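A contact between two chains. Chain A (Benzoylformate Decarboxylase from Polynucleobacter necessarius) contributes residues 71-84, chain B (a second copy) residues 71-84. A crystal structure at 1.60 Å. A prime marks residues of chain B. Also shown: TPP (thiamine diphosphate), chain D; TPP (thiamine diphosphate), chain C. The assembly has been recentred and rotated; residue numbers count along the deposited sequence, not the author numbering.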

# COMPACT_ATOMS: atom_id res chain seq x y z
N THR A 71 2.31 1.81 19.71
CA THR A 71 2.66 0.96 18.58
C THR A 71 1.44 0.54 17.72
O THR A 71 0.49 1.31 17.57
N GLY A 72 1.49 -0.64 17.11
CA GLY A 72 0.43 -1.06 16.20
C GLY A 72 -0.87 -1.36 16.92
O GLY A 72 -1.96 -1.18 16.36
N ALA A 73 -0.77 -1.82 18.16
CA ALA A 73 -1.95 -2.17 18.96
C ALA A 73 -2.82 -0.95 19.20
O ALA A 73 -4.04 -0.97 19.01
N GLY A 74 -2.18 0.13 19.64
CA GLY A 74 -2.86 1.37 19.92
C GLY A 74 -3.34 2.03 18.64
O GLY A 74 -4.49 2.49 18.57
N LEU A 75 -2.48 2.07 17.63
CA LEU A 75 -2.90 2.64 16.35
C LEU A 75 -4.12 1.90 15.80
O LEU A 75 -5.05 2.52 15.30
N GLY A 76 -4.11 0.57 15.91
CA GLY A 76 -5.25 -0.23 15.46
C GLY A 76 -6.55 0.17 16.13
O GLY A 76 -7.56 0.39 15.46
N ASN A 77 -6.55 0.26 17.46
CA ASN A 77 -7.75 0.65 18.19
C ASN A 77 -8.26 2.03 17.76
O ASN A 77 -9.45 2.35 17.92
N ALA A 78 -7.34 2.86 17.27
CA ALA A 78 -7.66 4.24 16.90
C ALA A 78 -8.14 4.45 15.45
O ALA A 78 -8.50 5.57 15.10
N MET A 79 -8.11 3.41 14.62
CA MET A 79 -8.27 3.64 13.17
C MET A 79 -9.63 4.21 12.73
O MET A 79 -9.70 4.94 11.72
N GLY A 80 -10.69 3.87 13.45
CA GLY A 80 -12.01 4.39 13.12
C GLY A 80 -12.07 5.90 13.37
O GLY A 80 -12.53 6.68 12.54
N CYS A 81 -11.58 6.33 14.53
CA CYS A 81 -11.55 7.75 14.80
C CYS A 81 -10.51 8.49 13.94
O CYS A 81 -10.67 9.67 13.67
N LEU A 82 -9.48 7.80 13.48
CA LEU A 82 -8.52 8.44 12.60
C LEU A 82 -9.16 8.70 11.22
O LEU A 82 -9.01 9.77 10.65
N LEU A 83 -9.90 7.71 10.70
CA LEU A 83 -10.69 7.92 9.50
C LEU A 83 -11.53 9.19 9.67
O LEU A 83 -11.59 10.05 8.80
N THR A 84 -12.18 9.31 10.83
CA THR A 84 -13.05 10.46 11.06
C THR A 84 -12.26 11.78 11.12
O THR A 84 -12.68 12.79 10.55
N THR B 71 -18.58 -1.01 7.14
CA THR B 71 -17.71 -0.22 6.27
C THR B 71 -16.38 0.20 6.93
O THR B 71 -15.82 -0.56 7.74
N GLY B 72 -15.83 1.35 6.56
CA GLY B 72 -14.52 1.76 7.06
C GLY B 72 -14.55 2.12 8.53
O GLY B 72 -13.55 1.95 9.24
N ALA B 73 -15.69 2.63 8.99
CA ALA B 73 -15.84 3.05 10.39
C ALA B 73 -15.68 1.86 11.33
O ALA B 73 -14.95 1.91 12.32
N GLY B 74 -16.39 0.79 11.00
CA GLY B 74 -16.36 -0.43 11.79
C GLY B 74 -15.02 -1.12 11.66
O GLY B 74 -14.44 -1.56 12.66
N LEU B 75 -14.52 -1.23 10.43
CA LEU B 75 -13.21 -1.85 10.24
C LEU B 75 -12.14 -1.09 11.03
O LEU B 75 -11.28 -1.71 11.65
N GLY B 76 -12.20 0.23 11.02
CA GLY B 76 -11.26 1.04 11.78
C GLY B 76 -11.26 0.71 13.26
O GLY B 76 -10.20 0.48 13.85
N ASN B 77 -12.44 0.68 13.88
CA ASN B 77 -12.54 0.35 15.30
C ASN B 77 -11.97 -1.04 15.61
O ASN B 77 -11.56 -1.31 16.75
N ALA B 78 -11.98 -1.91 14.60
CA ALA B 78 -11.53 -3.29 14.78
C ALA B 78 -10.04 -3.55 14.54
O ALA B 78 -9.58 -4.68 14.74
N MET B 79 -9.28 -2.55 14.09
CA MET B 79 -7.93 -2.84 13.57
C MET B 79 -6.93 -3.39 14.59
O MET B 79 -6.02 -4.16 14.23
N GLY B 80 -7.06 -2.99 15.85
CA GLY B 80 -6.18 -3.50 16.89
C GLY B 80 -6.41 -4.99 17.12
O GLY B 80 -5.48 -5.79 17.18
N CYS B 81 -7.67 -5.38 17.24
CA CYS B 81 -7.96 -6.79 17.40
C CYS B 81 -7.70 -7.59 16.12
O CYS B 81 -7.43 -8.78 16.19
N LEU B 82 -7.76 -6.95 14.96
CA LEU B 82 -7.44 -7.65 13.73
C LEU B 82 -5.93 -7.95 13.68
O LEU B 82 -5.52 -9.05 13.33
N LEU B 83 -5.10 -6.97 14.05
CA LEU B 83 -3.67 -7.21 14.20
C LEU B 83 -3.47 -8.45 15.09
O LEU B 83 -2.70 -9.35 14.77
N THR B 84 -4.20 -8.51 16.20
CA THR B 84 -4.03 -9.62 17.12
C THR B 84 -4.49 -10.95 16.51
O THR B 84 -3.81 -11.97 16.67

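An exact two-fold axis relates the stretches, so each contact off the axis occurs twice, while the Gly76 O - Gly76′ O approach and water 3 lie on it and occur once. Helix 71-77 lies against helix 79-84 of the partner; their axes approach to 7.1 Å, with 138° between N-to-C directions, and glycines permit this: the CA atoms of Gly76 and Gly80′ are 3.7 Å apart, with Gly76 C 3.2 Å from Gly80′ N. An ideal CB on Gly76 would sit 2.4 Å from Gly80′ N; one on Gly80 would sit 2.3 Å from Asn77′ OD1. Both would clash.

Apolar packing flanks this backbone contact. Leu83 (chi1 t, chi2 t) points toward the partner and places CD1 3.5 Å from Gly72′ C, where a CB on Gly72′ would clash with it. Met79 (m, m, m) starts toward the partner, its CB 3.3 Å from Gly76′ O and 4.0 Å from Met79′ CG, but its end leads away.

No direct hydrogen bond crosses; Gly76 O and Gly76′ O, 3.1 Å apart, are both acceptors. Water supplies the polar links. Asn77 (chi1 m) has its CB directed away, yet its end returns: water 2 donates to Asn77 OD1 (2.7 Å) and Asn77′ O (2.8 Å) and accepts from Cys81′ N (3.1 Å). Water 1 is its symmetry equivalent. Water 3 donates to Asn77 O and Asn77′ O, 2.8 Å each.

Asn77 ND2 also lies 3.3 Å from CM2 of thiamine diphosphate (chain D).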

# COMPACT_ATOMS: atom_id res chain seq x y z
CB THR A 71 3.59 -0.20 19.04
OG1 THR A 71 4.08 -0.93 17.90
CG2 THR A 71 2.91 -1.15 20.03
CB ALA A 73 -1.53 -2.77 20.30
CB LEU A 75 -1.75 2.65 15.35
CG LEU A 75 -2.11 3.20 13.97
CD1 LEU A 75 -2.50 4.67 14.07
CD2 LEU A 75 -0.92 3.01 13.04
CB ASN A 77 -7.50 0.64 19.70
CG ASN A 77 -7.53 -0.76 20.29
OD1 ASN A 77 -7.90 -1.72 19.61
ND2 ASN A 77 -7.15 -0.87 21.56
CB ALA A 78 -6.46 5.15 17.17
CB MET A 79 -7.91 2.39 12.35
CG MET A 79 -6.42 2.17 12.19
SD MET A 79 -5.55 3.55 11.42
CE MET A 79 -6.52 3.83 9.93
CB CYS A 81 -11.38 8.02 16.29
SG CYS A 81 -12.96 7.74 17.15
CB LEU A 82 -7.25 7.59 12.48
CG LEU A 82 -6.16 8.17 11.57
CD1 LEU A 82 -5.85 9.60 11.96
CD2 LEU A 82 -4.91 7.30 11.66
CB LEU A 83 -11.58 6.69 9.23
CG LEU A 83 -12.50 6.62 8.01
CD1 LEU A 83 -12.94 5.18 7.76
CD2 LEU A 83 -13.73 7.50 8.20
CB THR A 84 -13.90 10.24 12.31
OG1 THR A 84 -14.72 9.08 12.11
CG2 THR A 84 -14.76 11.47 12.61
CB THR B 71 -18.52 0.94 5.60
OG1 THR B 71 -17.73 1.61 4.61
CG2 THR B 71 -19.06 1.95 6.62
CB ALA B 73 -17.20 3.69 10.62
CB LEU B 75 -12.86 -1.93 8.76
CG LEU B 75 -11.49 -2.53 8.46
CD1 LEU B 75 -11.42 -3.99 8.92
CD2 LEU B 75 -11.20 -2.41 6.97
CB ASN B 77 -13.99 0.42 15.78
CG ASN B 77 -14.46 1.84 16.01
OD1 ASN B 77 -13.67 2.78 15.98
ND2 ASN B 77 -15.76 2.00 16.25
CB ALA B 78 -12.35 -4.22 13.88
CB MET B 79 -7.34 -1.64 12.81
CG MET B 79 -7.89 -1.46 11.41
SD MET B 79 -7.63 -2.90 10.35
CE MET B 79 -5.88 -3.22 10.53
CB CYS B 81 -9.37 -7.00 17.96
SG CYS B 81 -9.39 -6.64 19.74
CB LEU B 82 -7.89 -6.84 12.52
CG LEU B 82 -7.61 -7.49 11.16
CD1 LEU B 82 -8.14 -8.91 11.12
CD2 LEU B 82 -8.24 -6.65 10.06
CB LEU B 83 -2.99 -5.98 14.81
CG LEU B 83 -1.48 -5.93 15.06
CD1 LEU B 83 -1.02 -4.49 15.27
CD2 LEU B 83 -1.10 -6.77 16.28
CB THR B 84 -4.74 -9.32 18.44
OG1 THR B 84 -4.14 -8.15 19.03
CG2 THR B 84 -4.64 -10.51 19.40
N1' TPP D . -2.84 0.07 24.51
C2' TPP D . -3.05 -1.16 23.91
CM2 TPP D . -4.19 -1.36 22.96
N3' TPP D . -2.20 -2.22 24.16
C4' TPP D . -1.14 -2.06 25.03
N4' TPP D . -0.32 -3.08 25.25
C5' TPP D . -0.95 -0.83 25.66
C6' TPP D . -1.79 0.25 25.39
C7' TPP D . 0.21 -0.65 26.60
N3 TPP D . 0.13 -1.33 27.89
C2 TPP D . 0.78 -2.51 28.21
S1 TPP D . 0.54 -3.01 29.71
C5 TPP D . -0.40 -1.74 30.03
C4 TPP D . -0.56 -0.86 28.97
CM4 TPP D . -1.38 0.41 28.98
C6 TPP D . -0.95 -1.65 31.43
C7 TPP D . -1.87 -2.79 31.84
O7 TPP D . -2.45 -2.36 33.05
PA TPP D . -3.44 -3.31 33.90
O1A TPP D . -4.37 -4.01 32.94
O2A TPP D . -4.19 -2.51 34.91
O3A TPP D . -2.47 -4.45 34.49
PB TPP D . -1.37 -4.32 35.66
O1B TPP D . -0.06 -4.12 34.98
O2B TPP D . -1.40 -5.65 36.39
O3B TPP D . -1.67 -3.17 36.55
N1' TPP C . -20.40 1.07 13.84
C2' TPP C . -19.74 2.28 13.69
CM2 TPP C . -18.36 2.47 14.25
N3' TPP C . -20.33 3.33 13.01
C4' TPP C . -21.59 3.18 12.48
N4' TPP C . -22.14 4.18 11.81
C5' TPP C . -22.27 1.97 12.66
C6' TPP C . -21.67 0.91 13.32
C7' TPP C . -23.65 1.80 12.07
N3 TPP C . -24.73 2.54 12.71
C2 TPP C . -25.28 3.71 12.23
S1 TPP C . -26.49 4.29 13.12
C5 TPP C . -26.37 3.06 14.15
C4 TPP C . -25.38 2.14 13.84
CM4 TPP C . -25.04 0.89 14.63
C6 TPP C . -27.36 3.04 15.29
C7 TPP C . -27.27 4.22 16.24
O7 TPP C . -28.08 3.86 17.34
PA TPP C . -28.35 4.87 18.56
O1A TPP C . -27.06 5.55 18.91
O2A TPP C . -28.91 4.14 19.73
O3A TPP C . -29.29 6.01 17.93
PB TPP C . -30.84 5.91 17.50
O1B TPP C . -30.85 5.64 16.03
O2B TPP C . -31.44 7.26 17.81
O3B TPP C . -31.52 4.80 18.23
O HOH W 1 -11.17 3.83 16.35
O HOH W 2 -9.41 -2.82 17.61
O HOH W 3 -11.43 0.56 18.86